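Side-chain contacts in glucokinase (Thermus thermophilus, PDB 3VOV), which catalyses the ATP-dependent phosphorylation of hexoses such as glucose, as a zinc-binding hexokinase of the ROK family: residues B[146-151]-B[294-299]; B[179-184]-B[219-224]; B[205-208]-B[214-217]; B[228-233]-B[265-270]; B[254-259]-B[275-280]. One frame throughout, in Å; residues are numbered along the deposited sequence.

Contact 1. Residues B[146-151]-B[294-299]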
# COMPACT_ATOMS: atom_id res chain seq x y z
N VAL B 146 14.78 -10.80 -28.01
CA VAL B 146 13.73 -10.02 -27.34
C VAL B 146 12.41 -10.79 -27.20
O VAL B 146 11.88 -11.38 -28.17
CB VAL B 146 13.53 -8.64 -28.05
CG1 VAL B 146 12.27 -7.94 -27.56
CG2 VAL B 146 14.78 -7.77 -27.86
N LEU B 147 11.87 -10.79 -25.99
CA LEU B 147 10.51 -11.28 -25.73
C LEU B 147 9.52 -10.22 -26.20
O LEU B 147 9.40 -9.19 -25.59
CB LEU B 147 10.30 -11.47 -24.21
CG LEU B 147 9.40 -12.55 -23.60
CD1 LEU B 147 8.74 -12.06 -22.26
CD2 LEU B 147 8.40 -13.21 -24.53
N ARG B 148 8.80 -10.49 -27.26
CA ARG B 148 7.88 -9.51 -27.81
C ARG B 148 6.44 -9.64 -27.32
O ARG B 148 5.74 -8.64 -27.35
CB ARG B 148 7.92 -9.50 -29.35
CG ARG B 148 9.04 -8.50 -29.91
CD ARG B 148 9.09 -8.44 -31.45
NE ARG B 148 10.45 -8.20 -31.92
CZ ARG B 148 11.15 -9.05 -32.69
NH1 ARG B 148 10.62 -10.21 -33.10
NH2 ARG B 148 12.40 -8.74 -33.08
N GLY B 149 6.04 -10.85 -26.94
CA GLY B 149 4.67 -11.16 -26.53
C GLY B 149 3.74 -11.46 -27.70
O GLY B 149 4.04 -11.11 -28.85
N GLU B 150 2.61 -12.09 -27.40
CA GLU B 150 1.59 -12.39 -28.39
C GLU B 150 1.14 -11.14 -29.18
O GLU B 150 0.88 -11.21 -30.39
CB GLU B 150 0.41 -13.06 -27.69
CG GLU B 150 -0.80 -13.34 -28.54
CD GLU B 150 -0.48 -14.35 -29.66
OE1 GLU B 150 0.30 -15.31 -29.41
OE2 GLU B 150 -1.00 -14.13 -30.79
N ARG B 151 1.08 -10.00 -28.51
CA ARG B 151 0.54 -8.77 -29.10
C ARG B 151 1.53 -7.62 -29.13
O ARG B 151 1.14 -6.49 -29.36
CB ARG B 151 -0.69 -8.32 -28.29
CG ARG B 151 -1.74 -9.44 -28.10
CD ARG B 151 -2.80 -9.09 -27.04
NE ARG B 151 -3.56 -10.30 -26.77
CZ ARG B 151 -3.12 -11.31 -26.02
NH1 ARG B 151 -1.90 -11.24 -25.40
NH2 ARG B 151 -3.87 -12.39 -25.89
N TYR B 294 20.13 -8.10 -37.67
CA TYR B 294 21.25 -9.07 -37.80
C TYR B 294 20.82 -10.48 -37.34
O TYR B 294 21.01 -11.51 -38.05
CB TYR B 294 22.46 -8.55 -36.98
CG TYR B 294 23.65 -9.47 -37.07
CD1 TYR B 294 23.82 -10.54 -36.19
CD2 TYR B 294 24.57 -9.31 -38.10
CE1 TYR B 294 24.96 -11.41 -36.31
CE2 TYR B 294 25.66 -10.15 -38.24
CZ TYR B 294 25.86 -11.19 -37.35
OH TYR B 294 26.96 -11.98 -37.56
N LEU B 295 20.23 -10.54 -36.15
CA LEU B 295 19.77 -11.80 -35.60
C LEU B 295 18.57 -12.34 -36.39
O LEU B 295 18.43 -13.53 -36.53
CB LEU B 295 19.45 -11.67 -34.10
CG LEU B 295 20.69 -11.27 -33.28
CD1 LEU B 295 20.31 -10.85 -31.86
CD2 LEU B 295 21.81 -12.38 -33.22
N GLU B 296 17.69 -11.49 -36.91
CA GLU B 296 16.63 -12.03 -37.76
C GLU B 296 17.20 -12.69 -38.99
O GLU B 296 16.78 -13.78 -39.35
CB GLU B 296 15.66 -10.93 -38.19
CG GLU B 296 14.67 -10.59 -37.13
CD GLU B 296 13.46 -11.54 -37.17
OE1 GLU B 296 12.54 -11.30 -36.37
OE2 GLU B 296 13.41 -12.47 -38.02
N VAL B 297 18.15 -12.03 -39.65
CA VAL B 297 18.73 -12.57 -40.88
C VAL B 297 19.52 -13.85 -40.60
O VAL B 297 19.39 -14.85 -41.32
CB VAL B 297 19.61 -11.56 -41.59
CG1 VAL B 297 20.41 -12.25 -42.71
CG2 VAL B 297 18.76 -10.40 -42.13
N LYS B 298 20.35 -13.80 -39.56
CA LYS B 298 21.01 -14.97 -38.99
C LYS B 298 20.05 -16.14 -38.64
O LYS B 298 20.33 -17.29 -39.01
CB LYS B 298 21.81 -14.55 -37.75
CG LYS B 298 22.97 -15.45 -37.45
CD LYS B 298 23.38 -15.40 -35.98
CE LYS B 298 24.56 -16.36 -35.77
NZ LYS B 298 24.87 -16.68 -34.34
N ASP B 299 18.94 -15.84 -37.95
CA ASP B 299 17.89 -16.83 -37.59
C ASP B 299 17.04 -17.30 -38.77
O ASP B 299 16.45 -18.39 -38.71
CB ASP B 299 16.90 -16.27 -36.55
CG ASP B 299 17.49 -16.16 -35.13
OD1 ASP B 299 18.65 -16.57 -34.91
OD2 ASP B 299 16.78 -15.61 -34.25

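Contact 2. Residues B[179-184]-B[219-224]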
# COMPACT_ATOMS: atom_id res chain seq x y z
N ALA B 179 4.84 5.27 -13.04
CA ALA B 179 4.13 6.37 -12.39
C ALA B 179 4.72 6.67 -10.98
O ALA B 179 4.37 7.70 -10.35
CB ALA B 179 2.66 6.01 -12.29
N LEU B 180 5.57 5.78 -10.49
CA LEU B 180 6.18 5.96 -9.17
C LEU B 180 7.55 6.56 -9.24
O LEU B 180 7.97 7.25 -8.29
CB LEU B 180 6.31 4.61 -8.45
CG LEU B 180 4.95 3.99 -8.03
CD1 LEU B 180 5.21 2.53 -7.57
CD2 LEU B 180 4.18 4.82 -6.91
N ALA B 181 8.29 6.24 -10.31
CA ALA B 181 9.75 6.40 -10.30
C ALA B 181 10.37 6.97 -11.57
O ALA B 181 11.60 7.20 -11.62
CB ALA B 181 10.42 5.06 -9.96
N ALA B 182 9.56 7.20 -12.61
CA ALA B 182 10.13 7.78 -13.83
C ALA B 182 10.58 9.23 -13.57
O ALA B 182 10.14 9.86 -12.61
CB ALA B 182 9.10 7.74 -14.98
N GLY B 183 11.45 9.74 -14.45
CA GLY B 183 11.74 11.16 -14.55
C GLY B 183 10.57 12.06 -14.37
O GLY B 183 10.59 12.92 -13.51
N ARG B 184 9.51 11.87 -15.15
CA ARG B 184 8.36 12.73 -15.05
C ARG B 184 7.59 12.53 -13.76
O ARG B 184 6.90 13.43 -13.32
CB ARG B 184 7.41 12.55 -16.23
CG ARG B 184 7.96 13.13 -17.54
CD ARG B 184 7.00 12.90 -18.69
NE ARG B 184 5.72 13.47 -18.34
CZ ARG B 184 4.59 12.78 -18.23
NH1 ARG B 184 3.47 13.41 -17.91
NH2 ARG B 184 4.58 11.48 -18.45
N LEU B 219 14.72 8.99 -2.64
CA LEU B 219 14.97 7.66 -2.09
C LEU B 219 13.78 6.72 -2.22
O LEU B 219 13.97 5.53 -2.39
CB LEU B 219 15.41 7.75 -0.60
CG LEU B 219 16.73 8.45 -0.34
CD1 LEU B 219 17.00 8.54 1.19
CD2 LEU B 219 17.88 7.78 -1.04
N GLN B 220 12.56 7.24 -2.06
CA GLN B 220 11.37 6.43 -2.23
C GLN B 220 11.28 5.90 -3.67
O GLN B 220 10.95 4.73 -3.90
CB GLN B 220 10.10 7.20 -1.85
CG GLN B 220 8.82 6.53 -2.38
CD GLN B 220 7.54 7.17 -1.86
OE1 GLN B 220 6.66 7.60 -2.64
NE2 GLN B 220 7.41 7.25 -0.55
N ALA B 221 11.59 6.77 -4.64
CA ALA B 221 11.59 6.37 -6.07
C ALA B 221 12.66 5.35 -6.33
O ALA B 221 12.44 4.35 -7.04
CB ALA B 221 11.82 7.62 -6.95
N ALA B 222 13.87 5.58 -5.79
CA ALA B 222 14.95 4.57 -5.90
C ALA B 222 14.56 3.19 -5.35
O ALA B 222 14.81 2.16 -5.99
CB ALA B 222 16.28 5.09 -5.20
N ARG B 223 13.95 3.14 -4.17
CA ARG B 223 13.50 1.85 -3.63
C ARG B 223 12.44 1.14 -4.51
O ARG B 223 12.42 -0.08 -4.57
CB ARG B 223 12.94 2.02 -2.20
CG ARG B 223 14.02 2.51 -1.14
CD ARG B 223 13.50 2.30 0.28
NE ARG B 223 12.35 3.15 0.52
CZ ARG B 223 12.43 4.44 0.84
NH1 ARG B 223 13.61 5.03 1.02
NH2 ARG B 223 11.31 5.13 1.01
N TYR B 224 11.50 1.90 -5.10
CA TYR B 224 10.47 1.27 -5.95
C TYR B 224 11.12 0.62 -7.16
O TYR B 224 10.68 -0.44 -7.62
CB TYR B 224 9.40 2.26 -6.40
CG TYR B 224 8.30 2.45 -5.35
CD1 TYR B 224 7.54 1.36 -4.89
CD2 TYR B 224 8.00 3.71 -4.86
CE1 TYR B 224 6.48 1.55 -3.93
CE2 TYR B 224 6.99 3.92 -3.91
CZ TYR B 224 6.27 2.84 -3.44
OH TYR B 224 5.29 3.08 -2.54

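Contact 3. Residues B[205-208]-B[214-217]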
# COMPACT_ATOMS: atom_id res chain seq x y z
N ARG B 205 19.90 18.56 -7.34
CA ARG B 205 20.69 19.59 -6.63
C ARG B 205 20.19 19.70 -5.18
O ARG B 205 20.98 19.64 -4.24
CB ARG B 205 20.56 20.96 -7.35
CG ARG B 205 20.97 22.19 -6.49
CD ARG B 205 20.65 23.55 -7.13
NE ARG B 205 19.31 24.04 -6.78
CZ ARG B 205 18.91 24.41 -5.56
NH1 ARG B 205 19.73 24.33 -4.51
NH2 ARG B 205 17.67 24.85 -5.39
N LEU B 206 18.87 19.83 -5.02
CA LEU B 206 18.26 19.84 -3.69
C LEU B 206 18.63 18.62 -2.85
O LEU B 206 18.94 18.73 -1.66
CB LEU B 206 16.74 19.98 -3.82
CG LEU B 206 16.18 21.35 -4.20
CD1 LEU B 206 14.76 21.21 -4.68
CD2 LEU B 206 16.29 22.34 -3.00
N PHE B 207 18.61 17.45 -3.49
CA PHE B 207 19.03 16.20 -2.86
C PHE B 207 20.49 16.27 -2.37
O PHE B 207 20.80 15.99 -1.18
CB PHE B 207 18.83 15.02 -3.83
CG PHE B 207 19.23 13.67 -3.25
CD1 PHE B 207 18.29 12.85 -2.65
CD2 PHE B 207 20.54 13.24 -3.29
CE1 PHE B 207 18.63 11.61 -2.14
CE2 PHE B 207 20.91 12.00 -2.75
CZ PHE B 207 19.93 11.18 -2.16
N GLN B 208 21.39 16.63 -3.29
CA GLN B 208 22.80 16.74 -2.95
C GLN B 208 23.06 17.81 -1.86
O GLN B 208 23.93 17.63 -1.02
CB GLN B 208 23.66 16.96 -4.22
CG GLN B 208 23.75 15.73 -5.13
CD GLN B 208 24.70 14.59 -4.67
OE1 GLN B 208 24.54 14.00 -3.57
NE2 GLN B 208 25.63 14.22 -5.56
N ALA B 214 13.53 16.58 -0.56
CA ALA B 214 14.13 16.04 -1.78
C ALA B 214 14.65 14.64 -1.57
O ALA B 214 14.37 13.75 -2.37
CB ALA B 214 15.25 16.94 -2.32
N GLU B 215 15.40 14.45 -0.48
CA GLU B 215 15.86 13.14 -0.05
C GLU B 215 14.72 12.11 0.04
O GLU B 215 14.83 10.99 -0.49
CB GLU B 215 16.61 13.25 1.30
CG GLU B 215 17.93 14.02 1.18
CD GLU B 215 18.71 14.13 2.52
OE1 GLU B 215 18.11 13.96 3.62
OE2 GLU B 215 19.92 14.41 2.47
N ARG B 216 13.65 12.48 0.74
CA ARG B 216 12.52 11.60 0.94
C ARG B 216 11.99 11.05 -0.38
O ARG B 216 11.82 9.83 -0.56
CB ARG B 216 11.39 12.32 1.70
CG ARG B 216 10.49 11.34 2.51
CD ARG B 216 9.18 12.02 3.05
NE ARG B 216 8.34 11.10 3.82
CZ ARG B 216 8.41 10.94 5.15
NH1 ARG B 216 9.30 11.62 5.89
NH2 ARG B 216 7.59 10.09 5.74
N LEU B 217 11.74 11.97 -1.29
CA LEU B 217 11.10 11.71 -2.58
C LEU B 217 12.02 10.90 -3.49
O LEU B 217 11.58 9.93 -4.13
CB LEU B 217 10.80 13.10 -3.20
CG LEU B 217 9.97 13.28 -4.44
CD1 LEU B 217 9.60 14.76 -4.49
CD2 LEU B 217 10.79 12.86 -5.64
O HOH W 1 21.52 13.87 0.57

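Contact 4. Residues B[228-233]-B[265-270]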
# COMPACT_ATOMS: atom_id res chain seq x y z
N GLY B 228 10.78 -3.23 -7.88
CA GLY B 228 10.18 -3.69 -9.14
C GLY B 228 11.11 -4.66 -9.87
O GLY B 228 10.68 -5.68 -10.38
N LEU B 229 12.40 -4.38 -9.85
CA LEU B 229 13.41 -5.27 -10.45
C LEU B 229 13.50 -6.60 -9.69
O LEU B 229 13.54 -7.66 -10.30
CB LEU B 229 14.76 -4.56 -10.50
CG LEU B 229 14.88 -3.37 -11.50
CD1 LEU B 229 16.24 -2.69 -11.29
CD2 LEU B 229 14.72 -3.86 -12.98
N ALA B 230 13.47 -6.55 -8.35
CA ALA B 230 13.50 -7.81 -7.57
C ALA B 230 12.29 -8.68 -7.90
O ALA B 230 12.38 -9.89 -7.96
CB ALA B 230 13.54 -7.51 -6.04
N SER B 231 11.13 -8.03 -8.06
CA SER B 231 9.87 -8.71 -8.33
C SER B 231 9.93 -9.39 -9.72
O SER B 231 9.55 -10.57 -9.91
CB SER B 231 8.75 -7.66 -8.26
OG SER B 231 7.52 -8.20 -7.88
N LEU B 232 10.49 -8.67 -10.68
CA LEU B 232 10.74 -9.19 -12.05
C LEU B 232 11.69 -10.38 -12.06
O LEU B 232 11.58 -11.26 -12.90
CB LEU B 232 11.25 -8.06 -12.98
CG LEU B 232 10.12 -7.07 -13.35
CD1 LEU B 232 10.64 -5.73 -13.92
CD2 LEU B 232 9.12 -7.75 -14.35
N VAL B 233 12.63 -10.43 -11.13
CA VAL B 233 13.51 -11.60 -11.01
C VAL B 233 12.71 -12.87 -10.69
O VAL B 233 13.04 -13.96 -11.16
CB VAL B 233 14.60 -11.36 -9.95
CG1 VAL B 233 15.32 -12.71 -9.55
CG2 VAL B 233 15.60 -10.33 -10.48
N ARG B 265 17.11 -6.35 -0.34
CA ARG B 265 16.03 -6.68 0.62
C ARG B 265 14.86 -7.47 0.01
O ARG B 265 14.20 -8.22 0.73
CB ARG B 265 15.43 -5.42 1.26
CG ARG B 265 16.44 -4.75 2.28
CD ARG B 265 15.71 -3.70 3.14
NE ARG B 265 14.76 -4.31 4.09
CZ ARG B 265 13.43 -4.23 4.00
NH1 ARG B 265 12.83 -3.57 2.99
NH2 ARG B 265 12.69 -4.82 4.95
N TYR B 266 14.55 -7.24 -1.27
CA TYR B 266 13.43 -7.97 -1.93
C TYR B 266 13.88 -9.23 -2.65
O TYR B 266 13.11 -9.83 -3.47
CB TYR B 266 12.57 -7.03 -2.79
CG TYR B 266 11.60 -6.25 -1.88
CD1 TYR B 266 10.28 -6.69 -1.68
CD2 TYR B 266 12.05 -5.18 -1.14
CE1 TYR B 266 9.40 -5.99 -0.83
CE2 TYR B 266 11.21 -4.49 -0.26
CZ TYR B 266 9.90 -4.89 -0.10
OH TYR B 266 9.08 -4.17 0.75
N LEU B 267 15.11 -9.64 -2.32
CA LEU B 267 15.66 -10.91 -2.74
C LEU B 267 16.25 -11.71 -1.56
O LEU B 267 16.96 -12.72 -1.78
CB LEU B 267 16.68 -10.68 -3.85
CG LEU B 267 16.07 -10.27 -5.21
CD1 LEU B 267 17.17 -9.74 -6.17
CD2 LEU B 267 15.32 -11.51 -5.82
N GLN B 268 15.96 -11.28 -0.31
CA GLN B 268 16.14 -12.13 0.90
C GLN B 268 15.31 -13.41 0.71
O GLN B 268 14.09 -13.35 0.50
CB GLN B 268 15.67 -11.41 2.17
CG GLN B 268 16.60 -10.29 2.59
CD GLN B 268 16.07 -9.39 3.74
OE1 GLN B 268 16.65 -8.33 3.96
NE2 GLN B 268 14.99 -9.81 4.46
N GLY B 269 15.99 -14.55 0.76
CA GLY B 269 15.34 -15.84 0.55
C GLY B 269 15.49 -16.34 -0.89
O GLY B 269 14.96 -17.43 -1.24
N TRP B 270 16.22 -15.57 -1.70
CA TRP B 270 16.32 -15.81 -3.15
C TRP B 270 17.77 -15.68 -3.62
O TRP B 270 18.57 -15.06 -2.94
CB TRP B 270 15.43 -14.79 -3.91
CG TRP B 270 13.99 -14.95 -3.56
CD1 TRP B 270 13.33 -14.42 -2.48
CD2 TRP B 270 13.03 -15.72 -4.29
NE1 TRP B 270 12.03 -14.83 -2.48
CE2 TRP B 270 11.81 -15.61 -3.59
CE3 TRP B 270 13.08 -16.51 -5.45
CZ2 TRP B 270 10.64 -16.27 -4.01
CZ3 TRP B 270 11.91 -17.15 -5.89
CH2 TRP B 270 10.71 -17.02 -5.17

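Contact 5. Residues B[254-259]-B[275-280]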
# COMPACT_ATOMS: atom_id res chain seq x y z
N GLY B 254 23.59 8.43 -3.58
CA GLY B 254 22.58 7.94 -2.63
C GLY B 254 21.42 7.22 -3.33
O GLY B 254 20.79 6.33 -2.74
N TYR B 255 21.14 7.60 -4.59
CA TYR B 255 20.00 7.00 -5.31
C TYR B 255 20.33 5.56 -5.62
O TYR B 255 19.59 4.66 -5.32
CB TYR B 255 19.69 7.78 -6.60
CG TYR B 255 18.69 7.12 -7.55
CD1 TYR B 255 17.31 7.41 -7.46
CD2 TYR B 255 19.12 6.29 -8.59
CE1 TYR B 255 16.40 6.83 -8.35
CE2 TYR B 255 18.20 5.70 -9.49
CZ TYR B 255 16.85 6.00 -9.37
OH TYR B 255 15.97 5.40 -10.22
N TRP B 256 21.51 5.36 -6.19
CA TRP B 256 21.96 4.03 -6.56
C TRP B 256 22.10 3.12 -5.35
O TRP B 256 21.67 1.95 -5.39
CB TRP B 256 23.24 4.11 -7.39
CG TRP B 256 23.36 2.93 -8.29
CD1 TRP B 256 23.84 1.68 -7.96
CD2 TRP B 256 22.93 2.84 -9.67
NE1 TRP B 256 23.76 0.84 -9.05
CE2 TRP B 256 23.19 1.52 -10.10
CE3 TRP B 256 22.39 3.76 -10.59
CZ2 TRP B 256 22.91 1.09 -11.40
CZ3 TRP B 256 22.13 3.33 -11.89
CH2 TRP B 256 22.38 2.01 -12.28
N GLU B 257 22.62 3.65 -4.24
CA GLU B 257 22.75 2.86 -3.02
C GLU B 257 21.39 2.37 -2.48
O GLU B 257 21.24 1.21 -2.10
CB GLU B 257 23.51 3.64 -1.92
CG GLU B 257 24.90 4.14 -2.37
CD GLU B 257 25.54 5.24 -1.45
OE1 GLU B 257 24.86 5.94 -0.64
OE2 GLU B 257 26.79 5.41 -1.57
N ALA B 258 20.42 3.29 -2.44
CA ALA B 258 19.09 2.99 -1.91
C ALA B 258 18.40 2.00 -2.82
O ALA B 258 17.74 1.12 -2.36
CB ALA B 258 18.28 4.26 -1.76
N LEU B 259 18.58 2.13 -4.12
CA LEU B 259 17.97 1.22 -5.06
C LEU B 259 18.53 -0.20 -4.88
O LEU B 259 17.80 -1.18 -4.84
CB LEU B 259 18.29 1.72 -6.46
CG LEU B 259 17.65 1.05 -7.64
CD1 LEU B 259 17.66 2.13 -8.78
CD2 LEU B 259 18.45 -0.19 -8.05
N LEU B 275 23.09 -6.96 -10.46
CA LEU B 275 22.47 -5.76 -11.05
C LEU B 275 23.57 -4.84 -11.53
O LEU B 275 24.46 -4.47 -10.73
CB LEU B 275 21.53 -5.07 -10.01
CG LEU B 275 20.83 -3.70 -10.27
CD1 LEU B 275 20.27 -3.52 -11.63
CD2 LEU B 275 19.68 -3.44 -9.28
N ARG B 276 23.55 -4.50 -12.83
CA ARG B 276 24.68 -3.78 -13.47
C ARG B 276 24.22 -2.53 -14.18
O ARG B 276 23.12 -2.51 -14.76
CB ARG B 276 25.41 -4.68 -14.51
CG ARG B 276 26.09 -5.88 -13.89
CD ARG B 276 26.95 -6.65 -14.91
NE ARG B 276 27.39 -7.95 -14.38
CZ ARG B 276 27.65 -9.03 -15.12
NH1 ARG B 276 28.10 -10.14 -14.53
NH2 ARG B 276 27.44 -9.01 -16.44
N ARG B 277 25.04 -1.49 -14.17
CA ARG B 277 24.76 -0.26 -14.91
C ARG B 277 24.85 -0.54 -16.41
O ARG B 277 25.84 -1.16 -16.85
CB ARG B 277 25.86 0.76 -14.64
CG ARG B 277 25.67 1.53 -13.40
CD ARG B 277 26.69 2.66 -13.25
NE ARG B 277 26.36 3.41 -12.04
CZ ARG B 277 25.92 4.67 -12.04
NH1 ARG B 277 25.80 5.34 -13.20
NH2 ARG B 277 25.62 5.26 -10.89
N ALA B 278 23.89 -0.07 -17.19
CA ALA B 278 24.00 -0.15 -18.67
C ALA B 278 25.31 0.48 -19.13
O ALA B 278 25.68 1.53 -18.62
CB ALA B 278 22.81 0.52 -19.35
N ARG B 279 25.98 -0.16 -20.10
CA ARG B 279 27.28 0.30 -20.58
C ARG B 279 27.28 1.09 -21.87
O ARG B 279 28.27 1.80 -22.15
CB ARG B 279 28.25 -0.86 -20.73
CG ARG B 279 28.86 -1.28 -19.38
CD ARG B 279 29.57 -2.61 -19.47
NE ARG B 279 29.54 -3.27 -18.16
CZ ARG B 279 29.97 -4.50 -17.91
NH1 ARG B 279 30.51 -5.26 -18.88
NH2 ARG B 279 29.86 -4.97 -16.66
N LEU B 280 26.20 0.99 -22.66
CA LEU B 280 26.32 1.45 -24.06
C LEU B 280 25.85 2.87 -24.28
O LEU B 280 25.98 3.38 -25.38
CB LEU B 280 25.59 0.52 -25.03
CG LEU B 280 26.10 -0.91 -25.02
CD1 LEU B 280 25.20 -1.81 -25.83
CD2 LEU B 280 27.54 -0.98 -25.55

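Contact 1. Residues B[146-151]-B[294-299]
A long salt bridge joins Arg148 to Glu296, with Arg148 NH1 standing 3.9 Å from Glu296 OE1. Arg148 NH2 is a little farther from the same oxygen, at 4.2 Å, whereas Glu296 OE2 lies well off, 6.1 Å from Arg148 NH1. The two side chains come from opposite directions. Their guanidinium and carboxylate planes are only 13° apart, yet OE1 meets the guanidinium obliquely, and the pair is not the two-pronged kind in which each oxygen takes its own nitrogen. A bend in each chain sets this up: Glu296 is bent about CB-CG (chi2 -86°), which brings OE1 toward the guanidinium, and Arg148 is twisted about CG-CD (chi3 -148°).

The stronger ionic partner of Arg148 lies elsewhere, since its NE makes a salt bridge to Glu105 OE2. Helix 284-299 has a further ionic tie of its own, from Asp299 OD2 to Arg145 NH2 on strand 145-146. Apolar contact is made through a third element rather than directly, with Val146 and Leu295 both resting on Leu113 of helix 107-118.

In the backbone, helix 284-299 runs to its end here with Lys298 N bonded to Tyr294 O at 2.8 Å. Arg151, farther along the loop, makes a salt bridge to Asp237 of the second subunit.

An ion pair this long between partly exposed side chains probably contributes a modest long-range attraction. With Glu105 also beside it, the arginine's positive charge is likely to be shared between two carboxylates, and this pair by itself probably ties helix 284-299 to the loop only lightly.

Contact 2. Residues B[179-184]-B[219-224]
One face of the Tyr224 ring carries Leu180 CD1, which sits over its centre 3.8 Å from the centroid and 13° off the normal, a clear CH-pi contact. Leu180 puts CG beside its own backbone N (chi1 -69°), and this carries CD1 across the short gap to the phenol ring. Leu180 CB also lies 4.1 Å from Tyr224 CD2.

Next to this pair the backbones come close, the CA atoms of Ala181 and Ala221 being 4.6 Å apart. Ala181 CB lies 3.6 Å from Ala221 O and 4.2 Å from Ala221 CB, a fit that leaves little room for larger side chains. Tyr224 OH gives a hydrogen bond to Gly165 O of the third subunit. A leucine at Tyr224 would take away the flat face and the hydroxyl, and would probably leave Leu180 CD1 poorly seated and the Gly165 carbonyl of that subunit without its donor.

The contact thus lays helix 177-181, which follows the zinc ligand Cys176, on helix 212-236. Ala222 of the latter turns to helix 253-265, touching Tyr255 and Leu259, while Ala181 reaches Ile136 on strand 136-142.

Contact 3. Residues B[205-208]-B[214-217]
Phe207 holds CG trans to its backbone N (chi1 -180°), which lays the ring along helix 212-236 beside Glu215; Glu215 in turn has chi1 at -67° and an extended chain beyond CG, which carries its carboxylate past the ring. The two side chains cross at about a right angle. Phe207 CD1 comes within 3.6 Å of Glu215 CA, approaching obliquely, and within 4.0 Å of Glu215 CG, so the glutamate touches the aromatic with its aliphatic part. The Ala214 carbonyl oxygen lies at the edge of the ring, near its plane.

A water bridges the polar ends. It donates to Phe207 O at 2.8 Å and to Glu215 OE2 at a doubtfully short 2.5 Å, and it stands above one ring face, offset toward the rim. Two acceptors that could not bond to each other directly, the carboxylate and a carbonyl in the last turn of helix 200-208, are joined through it.

Nearer the backbones, the small Ala214 methyl allows a close approach, the CA atoms of Phe207 and Ala214 being 5.0 Å apart: Ala214 CB lies 3.6 Å from Phe207 N and 3.7 Å from Leu206 CB. A serine in place of Phe207 is likely to open a gap beside Glu215, leaving the glutamate's CG and the adjoining backbone without their aromatic cover.

Only a short turn separates the two helices, and Asp211 within it accepts a hydrogen bond from Ala214 N. The ring of Phe207 continues onto Val218 and Leu219 of helix 212-236 and onto Pro252 in the loop before helix 253-265, while Leu206 turns toward Phe194 of helix 183-194.

Contact 4. Residues B[228-233]-B[265-270]
Ala230 on helix 212-236 faces Tyr266, their CA atoms 5.6 Å apart, just where the chain leaves helix 253-265 and enters the type II turn Leu267-Trp270, closed by Trp270 N to Leu267 O at 2.9 Å and needing Gly269 at its positive phi.

The methyl of Ala230 is the centre of the contact. Its CB presses to 3.4 Å from Tyr266 CB, a tight approach, and lies 3.5 Å from Tyr266 O and 3.8 Å from Leu267 CG. One turn on, Val233 CG1 meets Leu267 CD2 at 3.9 Å, the side chains crossing at about a right angle. Leu267 has its CG beside the backbone N (chi1 -72°), which sets CG against Ala230 CB and CD2 against Val233 CG1. The phenol of Tyr266 leads away instead, and its OH is hydrogen-bonded to Glu174 of the second subunit.

Lys234 NZ binds both Ala230 O and Tyr266 O, and the same lysine makes a cation-pi contact with Trp270, whose ring meets the zinc ligand His159 of the second subunit. Small aliphatic groups thus do the close fitting, while one lysine serves a carbonyl from each side, and together they join the helix to the chain leaving helix 253-265.

Contact 5. Residues B[254-259]-B[275-280]
Arg277 NH1 donates a hydrogen bond to Leu249 O, and it does so with the guanidinium lying flat on the indole of Trp256, so the charged group is directed by a carbonyl and supported by a ring. Its CZ stands 4.1 Å from the centroid of the six-membered ring, 18° off the normal, with the planes 21° apart: a stacked cation-pi pair.

The arginine covers the ring with its stem as well as its head. Arg277 CG rests 3.4 Å from Trp256 CZ2, NE lies above the middle of the indole, and NH2 reaches 3.6 Å from Trp256 CE3. This is possible because the chain is extended from CG to NE (chi3 176°), which lays it across the ring from the benzene side toward the fusion bond. On the same two segments Leu259 CD2 meets Leu275 CD2 at 3.7 Å, the two leucines crossing at about a right angle.

Helix 253-265 thereby lies against strand 275-277, an edge strand of its sheet within this chain, and Trp256 and Leu259 also touch Leu243 on the adjoining strand 240-244. Glu253, at the start of the helix, touches Arg277 too.

The positive charge is likely to be eased by the indole's electrons and by the Leu249 carbonyl together. The contact is apolar at the leucines and cationic at Arg277, which lies over one face of the tryptophan.

Helix 212-236 is the thread through contacts 3, 2 and 4, in that order along it. Contacts 2, 3 and 5 form one cluster: contacts 2 and 3 meet where Leu219 CD2 lies 4.0 Å from Phe207 CE1, contacts 2 and 5 where Ala222 CB is 3.3 Å from Tyr255 O, and contacts 3 and 5 where Phe207 CZ is 4.2 Å from Gly254 CA. Contact 5 also reaches contact 4, Leu229 CD1 lying 4.1 Å from Leu275 CD2. Contact 1 stands apart, its centre 41 Å from that of contact 3. Zinc, bound by His159, Cys169, Cys171 and Cys176, lies about 9 Å from the Leu180 side chain, and a zinc ion lies equally far from that of Tyr266.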